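PDB 5F8V: aminotransferase, class V family protein from Trichomonas vaginalis, which probably catalyses the pyridoxal-phosphate-dependent transamination between O-phospho-L-serine and 2-oxoglutarate, the second step of serine biosynthesis from 3-phosphoglycerate. Local coordinates for residues N30-G35 with G45-E50; A95-C100 with W142-D147; N290-I295 with D311-K316. All coordinates share one frame; numbering follows the deposited sequence.

Contact 1 (N30-G35 with G45-E50); sequences NWRNSG and GKHWME
R32 reaches across the first turn of helix 46-63 and lays its guanidinium beside the H47 ring. The two planes stand 80° apart. CD2 of H47 lies over one face of the guanidinium, and from the side of the imidazole R32 NH1 sits at the ring edge, 3.6 Å from H47 CD2. Bends further along the R32 chain bring CD and the guanidinium to H47. R32 CG stands between the backbone N and the carbonyl carbon (chi1 69°), which puts CG over the centre of the W31 ring.

The tip of R32 ends in a salt bridge with E50. R32 NH1 donates to E50 OE1 at 2.8 Å, meeting that oxygen on its syn side, tilted 30° out of the carboxylate plane. R32 NH2 adds a weak second bond to E50 OE1 at 3.3 Å. One carboxylate oxygen therefore takes both bonds. H47 and E50 are three residues apart on the helix, so R32 meets both.

W31 to S34 form a type I' turn in the loop between helices 18-26 and 46-63. The carbonyl O of W31 closes it, accepting from S34 N and from S34 OG. S34 OG is 2.9 Å from W31 O, on a lone pair of that oxygen. N30 OD1 takes the N-H of G35 from above its carbonyl plane.

W31 carries the buried side of the contact. Its CH2 edge lies near H47 O, and W31 CZ3 is 3.9 Å from H47 CB. Beyond this, W31 CH2 approaches W48 CE3 at 4.4 Å. Y252 meets W31 edge-to-face and also touches W48, so helix 248-263 packs against both indoles. W48 NE1 bonds to Q52 OE1. G35 makes backbone hydrogen bonds to the second subunit, which places this loop at the dimer interface.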
loop_
_atom_site.group_PDB
_atom_site.type_symbol
_atom_site.label_atom_id
_atom_site.label_comp_id
_atom_site.label_asym_id
_atom_site.label_seq_id
_atom_site.Cartn_x
_atom_site.Cartn_y
_atom_site.Cartn_z
ATOM N N ASN A 30 7.281 -2.298 21.646
ATOM C CA ASN A 30 8.563 -2.980 21.650
ATOM C C ASN A 30 8.463 -4.354 21.005
ATOM O O ASN A 30 7.993 -5.315 21.628
ATOM C CB ASN A 30 9.106 -3.085 23.080
ATOM C CG ASN A 30 10.605 -3.321 23.114
ATOM O OD1 ASN A 30 11.151 -4.048 22.277
ATOM N ND2 ASN A 30 11.287 -2.694 24.069
ATOM N N TRP A 31 8.927 -4.432 19.758
ATOM C CA TRP A 31 8.838 -5.642 18.947
ATOM C C TRP A 31 10.108 -6.483 19.089
ATOM O O TRP A 31 11.210 -5.994 18.836
ATOM C CB TRP A 31 8.602 -5.266 17.487
ATOM C CG TRP A 31 8.582 -6.421 16.560
ATOM C CD1 TRP A 31 7.785 -7.523 16.637
ATOM C CD2 TRP A 31 9.399 -6.592 15.400
ATOM N NE1 TRP A 31 8.060 -8.376 15.599
ATOM C CE2 TRP A 31 9.045 -7.827 14.821
ATOM C CE3 TRP A 31 10.398 -5.819 14.792
ATOM C CZ2 TRP A 31 9.656 -8.311 13.656
ATOM C CZ3 TRP A 31 11.007 -6.301 13.634
ATOM C CH2 TRP A 31 10.634 -7.531 13.080
ATOM N N ARG A 32 9.918 -7.746 19.476
ATOM C CA ARG A 32 10.980 -8.707 19.826
ATOM C C ARG A 32 12.168 -8.126 20.605
ATOM O O ARG A 32 13.327 -8.415 20.306
ATOM C CB ARG A 32 11.439 -9.509 18.597
ATOM C CG ARG A 32 12.206 -8.718 17.540
ATOM C CD ARG A 32 13.296 -9.547 16.863
ATOM N NE ARG A 32 12.981 -9.886 15.475
ATOM C CZ ARG A 32 13.806 -10.520 14.640
ATOM N NH1 ARG A 32 15.023 -10.918 15.026
ATOM N NH2 ARG A 32 13.406 -10.761 13.397
ATOM N N ASN A 33 11.852 -7.312 21.609
ATOM C CA ASN A 33 12.848 -6.729 22.510
ATOM C C ASN A 33 13.884 -5.832 21.787
ATOM O O ASN A 33 15.023 -5.710 22.233
ATOM C CB ASN A 33 13.524 -7.863 23.321
ATOM C CG ASN A 33 13.744 -7.510 24.788
ATOM O OD1 ASN A 33 13.064 -6.648 25.358
ATOM N ND2 ASN A 33 14.688 -8.200 25.415
ATOM N N SER A 34 13.469 -5.200 20.682
ATOM C CA SER A 34 14.352 -4.350 19.867
ATOM C C SER A 34 14.476 -2.927 20.407
ATOM O O SER A 34 15.417 -2.211 20.058
ATOM C CB SER A 34 13.838 -4.275 18.430
ATOM O OG SER A 34 12.626 -3.535 18.355
ATOM N N GLY A 35 13.523 -2.526 21.243
ATOM C CA GLY A 35 13.413 -1.157 21.716
ATOM C C GLY A 35 12.527 -0.274 20.851
ATOM O O GLY A 35 12.403 0.923 21.121
ATOM N N GLY A 45 17.495 -2.796 7.895
ATOM C CA GLY A 45 18.089 -3.362 9.107
ATOM C C GLY A 45 17.930 -4.865 9.205
ATOM O O GLY A 45 17.190 -5.487 8.430
ATOM N N LYS A 46 18.621 -5.446 10.181
ATOM C CA LYS A 46 18.689 -6.904 10.336
ATOM C C LYS A 46 17.340 -7.496 10.749
ATOM O O LYS A 46 16.898 -8.503 10.190
ATOM C CB LYS A 46 19.764 -7.297 11.361
ATOM C CG LYS A 46 20.285 -8.711 11.164
ATOM C CD LYS A 46 20.700 -9.403 12.458
ATOM C CE LYS A 46 20.908 -10.892 12.194
ATOM N NZ LYS A 46 21.382 -11.651 13.379
ATOM N N HIS A 47 16.689 -6.852 11.711
ATOM C CA HIS A 47 15.404 -7.325 12.225
ATOM C C HIS A 47 14.315 -7.419 11.160
ATOM O O HIS A 47 13.621 -8.429 11.094
ATOM C CB HIS A 47 14.916 -6.447 13.374
ATOM C CG HIS A 47 15.806 -6.488 14.574
ATOM N ND1 HIS A 47 16.581 -5.416 14.960
ATOM C CD2 HIS A 47 16.066 -7.479 15.458
ATOM C CE1 HIS A 47 17.270 -5.741 16.039
ATOM N NE2 HIS A 47 16.975 -6.988 16.362
ATOM N N TRP A 48 14.163 -6.384 10.332
ATOM C CA TRP A 48 13.118 -6.426 9.304
ATOM C C TRP A 48 13.398 -7.478 8.222
ATOM O O TRP A 48 12.507 -8.242 7.849
ATOM C CB TRP A 48 12.836 -5.066 8.631
ATOM C CG TRP A 48 11.780 -5.311 7.613
ATOM C CD1 TRP A 48 11.926 -5.344 6.252
ATOM C CD2 TRP A 48 10.455 -5.752 7.885
ATOM N NE1 TRP A 48 10.747 -5.718 5.657
ATOM C CE2 TRP A 48 9.826 -5.982 6.638
ATOM C CE3 TRP A 48 9.722 -5.955 9.066
ATOM C CZ2 TRP A 48 8.492 -6.382 6.539
ATOM C CZ3 TRP A 48 8.398 -6.362 8.968
ATOM C CH2 TRP A 48 7.799 -6.571 7.709
ATOM N N MET A 49 14.628 -7.512 7.719
ATOM C CA MET A 49 14.996 -8.496 6.702
ATOM C C MET A 49 14.762 -9.954 7.126
ATOM O O MET A 49 14.444 -10.785 6.287
ATOM C CB MET A 49 16.434 -8.265 6.228
ATOM C CG MET A 49 16.544 -7.041 5.326
ATOM S SD MET A 49 18.241 -6.583 4.940
ATOM C CE MET A 49 18.742 -7.888 3.821
ATOM N N GLU A 50 14.909 -10.255 8.414
ATOM C CA GLU A 50 14.537 -11.571 8.957
ATOM C C GLU A 50 13.022 -11.807 8.942
ATOM O O GLU A 50 12.568 -12.884 8.554
ATOM C CB GLU A 50 15.054 -11.734 10.388
ATOM C CG GLU A 50 16.550 -11.954 10.494
ATOM C CD GLU A 50 17.002 -12.208 11.926
ATOM O OE1 GLU A 50 16.641 -11.415 12.827
ATOM O OE2 GLU A 50 17.725 -13.202 12.156
#

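Contact 2 (A95-C100 with W142-D147); sequences AVDYLC and WKLSED
D97 of strand 95-98 faces S145 of the loop that leads into strand 148-154. Strand 95-98 belongs to the seven-stranded mixed sheet of the aminotransferase fold. The loop 142-147 runs roughly antiparallel to it. Strand 148-154 is the parallel neighbour of 95-98, so the loop packs beside the strand that its own chain is about to join.

The D97 carboxylate points at S145 and grips it twice. S145 N donates to the syn lone pair of D97 OD2 at 2.8 Å, nearly straight at 175°. S145 OG donates to D97 OD1 at 2.7 Å, also from the syn side but 24° out of the carboxylate plane. With OG beside its own backbone N (chi1 -63°), S145 presents hydroxyl and N-H together to the two oxygens. N123 ND2 also bonds to D97 OD1, which ties strand 121-124 to the same group.

L99 and W142 cross at about a right angle at the other end. L99 CD1 makes a CH-pi contact over one face of the W142 indole, 4.2 Å from the centre of its five-membered ring. L99 CD2 meets the six-membered ring at W142 CZ2. F151 of strand 148-154 touches both side chains, and W142 NE1 bonds to P137 O.

At the start of the strand, A95 N makes a weak hydrogen bond to D147 O. Beside it the methyl A95 CB packs on S145 CB at 3.6 Å.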
loop_
_atom_site.group_PDB
_atom_site.type_symbol
_atom_site.label_atom_id
_atom_site.label_comp_id
_atom_site.label_asym_id
_atom_site.label_seq_id
_atom_site.Cartn_x
_atom_site.Cartn_y
_atom_site.Cartn_z
ATOM N N ALA A 95 -2.794 -11.932 -28.151
ATOM C CA ALA A 95 -4.093 -12.036 -27.491
ATOM C C ALA A 95 -3.985 -12.328 -25.998
ATOM O O ALA A 95 -2.966 -12.835 -25.528
ATOM C CB ALA A 95 -4.940 -13.104 -28.172
ATOM N N VAL A 96 -5.046 -11.973 -25.270
ATOM C CA VAL A 96 -5.225 -12.371 -23.875
ATOM C C VAL A 96 -6.669 -12.807 -23.653
ATOM O O VAL A 96 -7.596 -12.208 -24.210
ATOM C CB VAL A 96 -4.870 -11.246 -22.877
ATOM C CG1 VAL A 96 -3.368 -11.007 -22.856
ATOM C CG2 VAL A 96 -5.643 -9.957 -23.177
ATOM N N ASP A 97 -6.849 -13.850 -22.840
ATOM C CA ASP A 97 -8.177 -14.388 -22.537
ATOM C C ASP A 97 -8.594 -14.083 -21.093
ATOM O O ASP A 97 -7.841 -14.350 -20.141
ATOM C CB ASP A 97 -8.219 -15.894 -22.821
ATOM C CG ASP A 97 -8.408 -16.219 -24.326
ATOM O OD1 ASP A 97 -8.930 -15.373 -25.083
ATOM O OD2 ASP A 97 -8.045 -17.334 -24.761
ATOM N N TYR A 98 -9.797 -13.517 -20.961
ATOM C CA TYR A 98 -10.431 -13.207 -19.676
ATOM C C TYR A 98 -11.765 -13.939 -19.590
ATOM O O TYR A 98 -12.617 -13.767 -20.457
ATOM C CB TYR A 98 -10.644 -11.693 -19.553
ATOM C CG TYR A 98 -9.376 -10.944 -19.202
ATOM C CD1 TYR A 98 -9.118 -10.563 -17.889
ATOM C CD2 TYR A 98 -8.419 -10.641 -20.175
ATOM C CE1 TYR A 98 -7.958 -9.898 -17.547
ATOM C CE2 TYR A 98 -7.243 -9.971 -19.839
ATOM C CZ TYR A 98 -7.021 -9.602 -18.523
ATOM O OH TYR A 98 -5.882 -8.945 -18.155
ATOM N N LEU A 99 -11.930 -14.788 -18.575
ATOM C CA LEU A 99 -13.234 -15.391 -18.281
ATOM C C LEU A 99 -13.878 -14.538 -17.196
ATOM O O LEU A 99 -13.359 -14.452 -16.078
ATOM C CB LEU A 99 -13.096 -16.838 -17.816
ATOM C CG LEU A 99 -14.396 -17.522 -17.352
ATOM C CD1 LEU A 99 -15.293 -17.871 -18.520
ATOM C CD2 LEU A 99 -14.101 -18.760 -16.517
ATOM N N CYS A 100 -15.005 -13.920 -17.529
ATOM C CA CYS A 100 -15.707 -13.017 -16.621
ATOM C C CYS A 100 -16.908 -13.725 -16.012
ATOM O O CYS A 100 -17.933 -13.894 -16.665
ATOM C CB CYS A 100 -16.135 -11.754 -17.370
ATOM S SG CYS A 100 -14.764 -10.836 -18.119
ATOM N N TRP A 142 -16.767 -21.921 -24.129
ATOM C CA TRP A 142 -15.670 -20.965 -24.053
ATOM C C TRP A 142 -15.000 -20.846 -25.421
ATOM O O TRP A 142 -14.699 -21.862 -26.057
ATOM C CB TRP A 142 -14.630 -21.415 -23.017
ATOM C CG TRP A 142 -15.125 -21.472 -21.583
ATOM C CD1 TRP A 142 -16.406 -21.280 -21.137
ATOM C CD2 TRP A 142 -14.346 -21.791 -20.422
ATOM N NE1 TRP A 142 -16.468 -21.452 -19.776
ATOM C CE2 TRP A 142 -15.219 -21.760 -19.310
ATOM C CE3 TRP A 142 -12.990 -22.079 -20.213
ATOM C CZ2 TRP A 142 -14.785 -22.021 -18.009
ATOM C CZ3 TRP A 142 -12.555 -22.343 -18.919
ATOM C CH2 TRP A 142 -13.455 -22.317 -17.830
ATOM N N LYS A 143 -14.786 -19.604 -25.858
ATOM C CA LYS A 143 -14.095 -19.297 -27.110
ATOM C C LYS A 143 -12.718 -18.736 -26.769
ATOM O O LYS A 143 -12.589 -17.560 -26.424
ATOM C CB LYS A 143 -14.913 -18.302 -27.953
ATOM C CG LYS A 143 -15.844 -18.947 -28.981
ATOM C CD LYS A 143 -16.822 -19.935 -28.358
ATOM C CE LYS A 143 -17.650 -20.654 -29.406
ATOM N NZ LYS A 143 -18.472 -21.744 -28.799
ATOM N N LEU A 144 -11.699 -19.592 -26.844
ATOM C CA LEU A 144 -10.327 -19.208 -26.510
ATOM C C LEU A 144 -9.622 -18.613 -27.728
ATOM O O LEU A 144 -9.989 -18.897 -28.867
ATOM C CB LEU A 144 -9.537 -20.414 -25.982
ATOM C CG LEU A 144 -10.188 -21.295 -24.909
ATOM C CD1 LEU A 144 -9.153 -22.265 -24.357
ATOM C CD2 LEU A 144 -10.821 -20.481 -23.788
ATOM N N SER A 145 -8.605 -17.796 -27.468
ATOM C CA SER A 145 -7.841 -17.114 -28.512
ATOM C C SER A 145 -6.638 -17.956 -28.912
ATOM O O SER A 145 -6.099 -18.704 -28.094
ATOM C CB SER A 145 -7.376 -15.748 -28.021
ATOM O OG SER A 145 -8.486 -14.920 -27.738
ATOM N N GLU A 146 -6.213 -17.812 -30.164
ATOM C CA GLU A 146 -5.180 -18.675 -30.741
ATOM C C GLU A 146 -3.837 -18.518 -30.030
ATOM O O GLU A 146 -3.256 -19.502 -29.567
ATOM C CB GLU A 146 -5.016 -18.397 -32.246
ATOM C CG GLU A 146 -4.197 -19.445 -32.997
ATOM C CD GLU A 146 -3.759 -18.971 -34.377
ATOM O OE1 GLU A 146 -2.533 -18.923 -34.631
ATOM O OE2 GLU A 146 -4.638 -18.643 -35.205
ATOM N N ASP A 147 -3.362 -17.281 -29.940
ATOM C CA ASP A 147 -2.034 -16.988 -29.393
ATOM C C ASP A 147 -2.176 -16.253 -28.056
ATOM O O ASP A 147 -1.628 -15.174 -27.868
ATOM C CB ASP A 147 -1.233 -16.158 -30.414
ATOM C CG ASP A 147 0.222 -15.965 -30.010
ATOM O OD1 ASP A 147 0.871 -16.937 -29.565
ATOM O OD2 ASP A 147 0.715 -14.828 -30.136
#

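Contact 3 (N290-I295 with D311-K316)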
loop_
_atom_site.group_PDB
_atom_site.type_symbol
_atom_site.label_atom_id
_atom_site.label_comp_id
_atom_site.label_asym_id
_atom_site.label_seq_id
_atom_site.Cartn_x
_atom_site.Cartn_y
_atom_site.Cartn_z
ATOM N N ASN A 290 -38.337 -17.488 3.468
ATOM C CA ASN A 290 -38.039 -16.051 3.378
ATOM C C ASN A 290 -36.747 -15.678 2.648
ATOM O O ASN A 290 -36.539 -14.497 2.337
ATOM C CB ASN A 290 -38.020 -15.442 4.776
ATOM C CG ASN A 290 -39.363 -15.557 5.464
ATOM O OD1 ASN A 290 -40.352 -14.988 4.995
ATOM N ND2 ASN A 290 -39.416 -16.304 6.569
ATOM N N PHE A 291 -35.884 -16.664 2.386
ATOM C CA PHE A 291 -34.579 -16.417 1.764
ATOM C C PHE A 291 -34.315 -17.376 0.592
ATOM O O PHE A 291 -34.724 -18.541 0.620
ATOM C CB PHE A 291 -33.455 -16.539 2.810
ATOM C CG PHE A 291 -33.664 -15.690 4.041
ATOM C CD1 PHE A 291 -33.453 -14.315 4.004
ATOM C CD2 PHE A 291 -34.065 -16.266 5.239
ATOM C CE1 PHE A 291 -33.641 -13.531 5.135
ATOM C CE2 PHE A 291 -34.248 -15.484 6.381
ATOM C CZ PHE A 291 -34.037 -14.121 6.326
ATOM N N VAL A 292 -33.627 -16.867 -0.427
ATOM C CA VAL A 292 -33.236 -17.656 -1.604
ATOM C C VAL A 292 -31.813 -17.329 -2.053
ATOM O O VAL A 292 -31.371 -16.182 -1.953
ATOM C CB VAL A 292 -34.186 -17.408 -2.807
ATOM C CG1 VAL A 292 -35.616 -17.794 -2.455
ATOM C CG2 VAL A 292 -34.121 -15.958 -3.296
ATOM N N ASN A 293 -31.109 -18.348 -2.541
ATOM C CA ASN A 293 -29.828 -18.190 -3.228
ATOM C C ASN A 293 -29.903 -19.059 -4.472
ATOM O O ASN A 293 -30.252 -20.234 -4.375
ATOM C CB ASN A 293 -28.657 -18.613 -2.326
ATOM C CG ASN A 293 -27.340 -18.797 -3.094
ATOM O OD1 ASN A 293 -27.207 -19.705 -3.918
ATOM N ND2 ASN A 293 -26.352 -17.959 -2.797
ATOM N N ARG A 294 -29.545 -18.477 -5.615
ATOM C CA ARG A 294 -29.732 -19.093 -6.943
ATOM C C ARG A 294 -28.527 -19.875 -7.458
ATOM O O ARG A 294 -28.634 -20.555 -8.474
ATOM C CB ARG A 294 -30.042 -18.012 -7.998
ATOM C CG ARG A 294 -31.514 -17.761 -8.240
ATOM C CD ARG A 294 -31.703 -16.796 -9.400
ATOM N NE ARG A 294 -33.001 -16.126 -9.362
ATOM C CZ ARG A 294 -33.374 -15.134 -10.172
ATOM N NH1 ARG A 294 -32.559 -14.676 -11.119
ATOM N NH2 ARG A 294 -34.581 -14.591 -10.027
ATOM N N ILE A 295 -27.383 -19.758 -6.793
ATOM C CA ILE A 295 -26.140 -20.296 -7.338
ATOM C C ILE A 295 -26.208 -21.815 -7.251
ATOM O O ILE A 295 -26.572 -22.366 -6.211
ATOM C CB ILE A 295 -24.895 -19.758 -6.600
ATOM C CG1 ILE A 295 -24.868 -18.215 -6.609
ATOM C CG2 ILE A 295 -23.612 -20.339 -7.198
ATOM C CD1 ILE A 295 -25.046 -17.559 -7.960
ATOM N N ASP A 311 -38.169 -12.766 -4.005
ATOM C CA ASP A 311 -38.160 -12.169 -5.349
ATOM C C ASP A 311 -37.067 -11.104 -5.521
ATOM O O ASP A 311 -37.141 -10.263 -6.419
ATOM C CB ASP A 311 -39.555 -11.588 -5.681
ATOM C CG ASP A 311 -40.073 -10.603 -4.621
ATOM O OD1 ASP A 311 -39.253 -9.989 -3.898
ATOM O OD2 ASP A 311 -41.314 -10.451 -4.507
ATOM N N GLY A 312 -36.032 -11.164 -4.684
ATOM C CA GLY A 312 -35.051 -10.078 -4.585
ATOM C C GLY A 312 -34.022 -9.976 -5.700
ATOM O O GLY A 312 -33.351 -8.946 -5.822
ATOM N N TYR A 313 -33.874 -11.027 -6.508
ATOM C CA TYR A 313 -32.898 -11.003 -7.614
ATOM C C TYR A 313 -33.290 -9.996 -8.697
ATOM O O TYR A 313 -32.480 -9.163 -9.094
ATOM C CB TYR A 313 -32.702 -12.400 -8.225
ATOM C CG TYR A 313 -31.650 -13.239 -7.533
ATOM C CD1 TYR A 313 -30.290 -13.035 -7.780
ATOM C CD2 TYR A 313 -32.010 -14.249 -6.644
ATOM C CE1 TYR A 313 -29.315 -13.813 -7.157
ATOM C CE2 TYR A 313 -31.048 -15.026 -6.013
ATOM C CZ TYR A 313 -29.702 -14.806 -6.270
ATOM O OH TYR A 313 -28.768 -15.593 -5.636
ATOM N N GLU A 314 -34.542 -10.072 -9.142
ATOM C CA GLU A 314 -35.060 -9.223 -10.216
ATOM C C GLU A 314 -35.983 -8.077 -9.747
ATOM O O GLU A 314 -36.207 -7.136 -10.511
ATOM C CB GLU A 314 -35.770 -10.107 -11.250
ATOM C CG GLU A 314 -34.825 -11.112 -11.913
ATOM C CD GLU A 314 -35.540 -12.189 -12.710
ATOM O OE1 GLU A 314 -36.363 -11.840 -13.583
ATOM O OE2 GLU A 314 -35.262 -13.389 -12.472
ATOM N N ASN A 315 -36.502 -8.147 -8.515
ATOM C CA ASN A 315 -37.385 -7.101 -7.954
ATOM C C ASN A 315 -36.756 -6.424 -6.735
ATOM O O ASN A 315 -36.917 -6.890 -5.613
ATOM C CB ASN A 315 -38.754 -7.691 -7.580
ATOM C CG ASN A 315 -39.416 -8.417 -8.736
ATOM O OD1 ASN A 315 -39.404 -9.652 -8.799
ATOM N ND2 ASN A 315 -39.984 -7.657 -9.665
ATOM N N LYS A 316 -36.045 -5.321 -6.963
ATOM C CA LYS A 316 -35.293 -4.648 -5.902
ATOM C C LYS A 316 -36.209 -3.829 -4.988
ATOM O O LYS A 316 -37.143 -3.171 -5.453
ATOM C CB LYS A 316 -34.193 -3.738 -6.483
ATOM C CG LYS A 316 -33.193 -4.430 -7.407
ATOM C CD LYS A 316 -32.425 -5.566 -6.732
ATOM C CE LYS A 316 -31.491 -6.273 -7.711
ATOM N NZ LYS A 316 -31.055 -7.600 -7.195
#
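R294 lies over one face of the Y313 ring in the contact between two loops that flank strand 304-307. They sit in the C-terminal part of the chain, probably the small domain of the fold-type I aminotransferase. Segment 290-295 precedes the strand and 311-316 follows it. Backbone bonds between V292 and F308 join the first loop to the chain just after the strand.

Face contact comes first. The two side chains slide past each other in opposite directions, with guanidinium and phenol planes 21° apart. R294 CD lies over the Y313 ring in a CH-pi contact, 3.9 Å from the ring centre. The chain is extended from CG to NE and runs over the ring, and the guanidinium comes to lie over Y313 CB. There Y313 CB is 3.4 Å from R294 CZ. V292 CG2 meets the ring at its edge.

Hydrogen bonds hold the ends. R294 N donates to Y313 OH at 3.0 Å and 165°, fixing the phenol tip against the backbone. N293 OD1 accepts from I295 N in an Asx turn and also from R300 NE, while N293 ND2 bonds to P306 O.

A salt bridge closes the exposed side. R294 NH2 donates to E314 OE2 at 2.8 Å, and R294 NH1 adds a weak bond to that same oxygen. The carboxylate and guanidinium planes are 81° apart, and NH2 meets OE2 on its anti side.

The three contacts follow one another along the chain without interleaving, and none touches another. Contact 1 lies apart, on the opposite side of the chain's centre from contacts 2 and 3. Its centre is about 47 Å from that of contact 2 and about 52 Å from that of contact 3. Contacts 2 and 3 are closer, with nearest atoms about 12 Å apart. Contact 2 packs a loop on strand 95-98 of the seven-stranded sheet, whereas contact 3 joins loops around strand 304-307, which is not part of that sheet. Of the three, contact 1 alone meets the second subunit. Pyridoxal phosphate is bound covalently at K202, which belongs to none of the six segments.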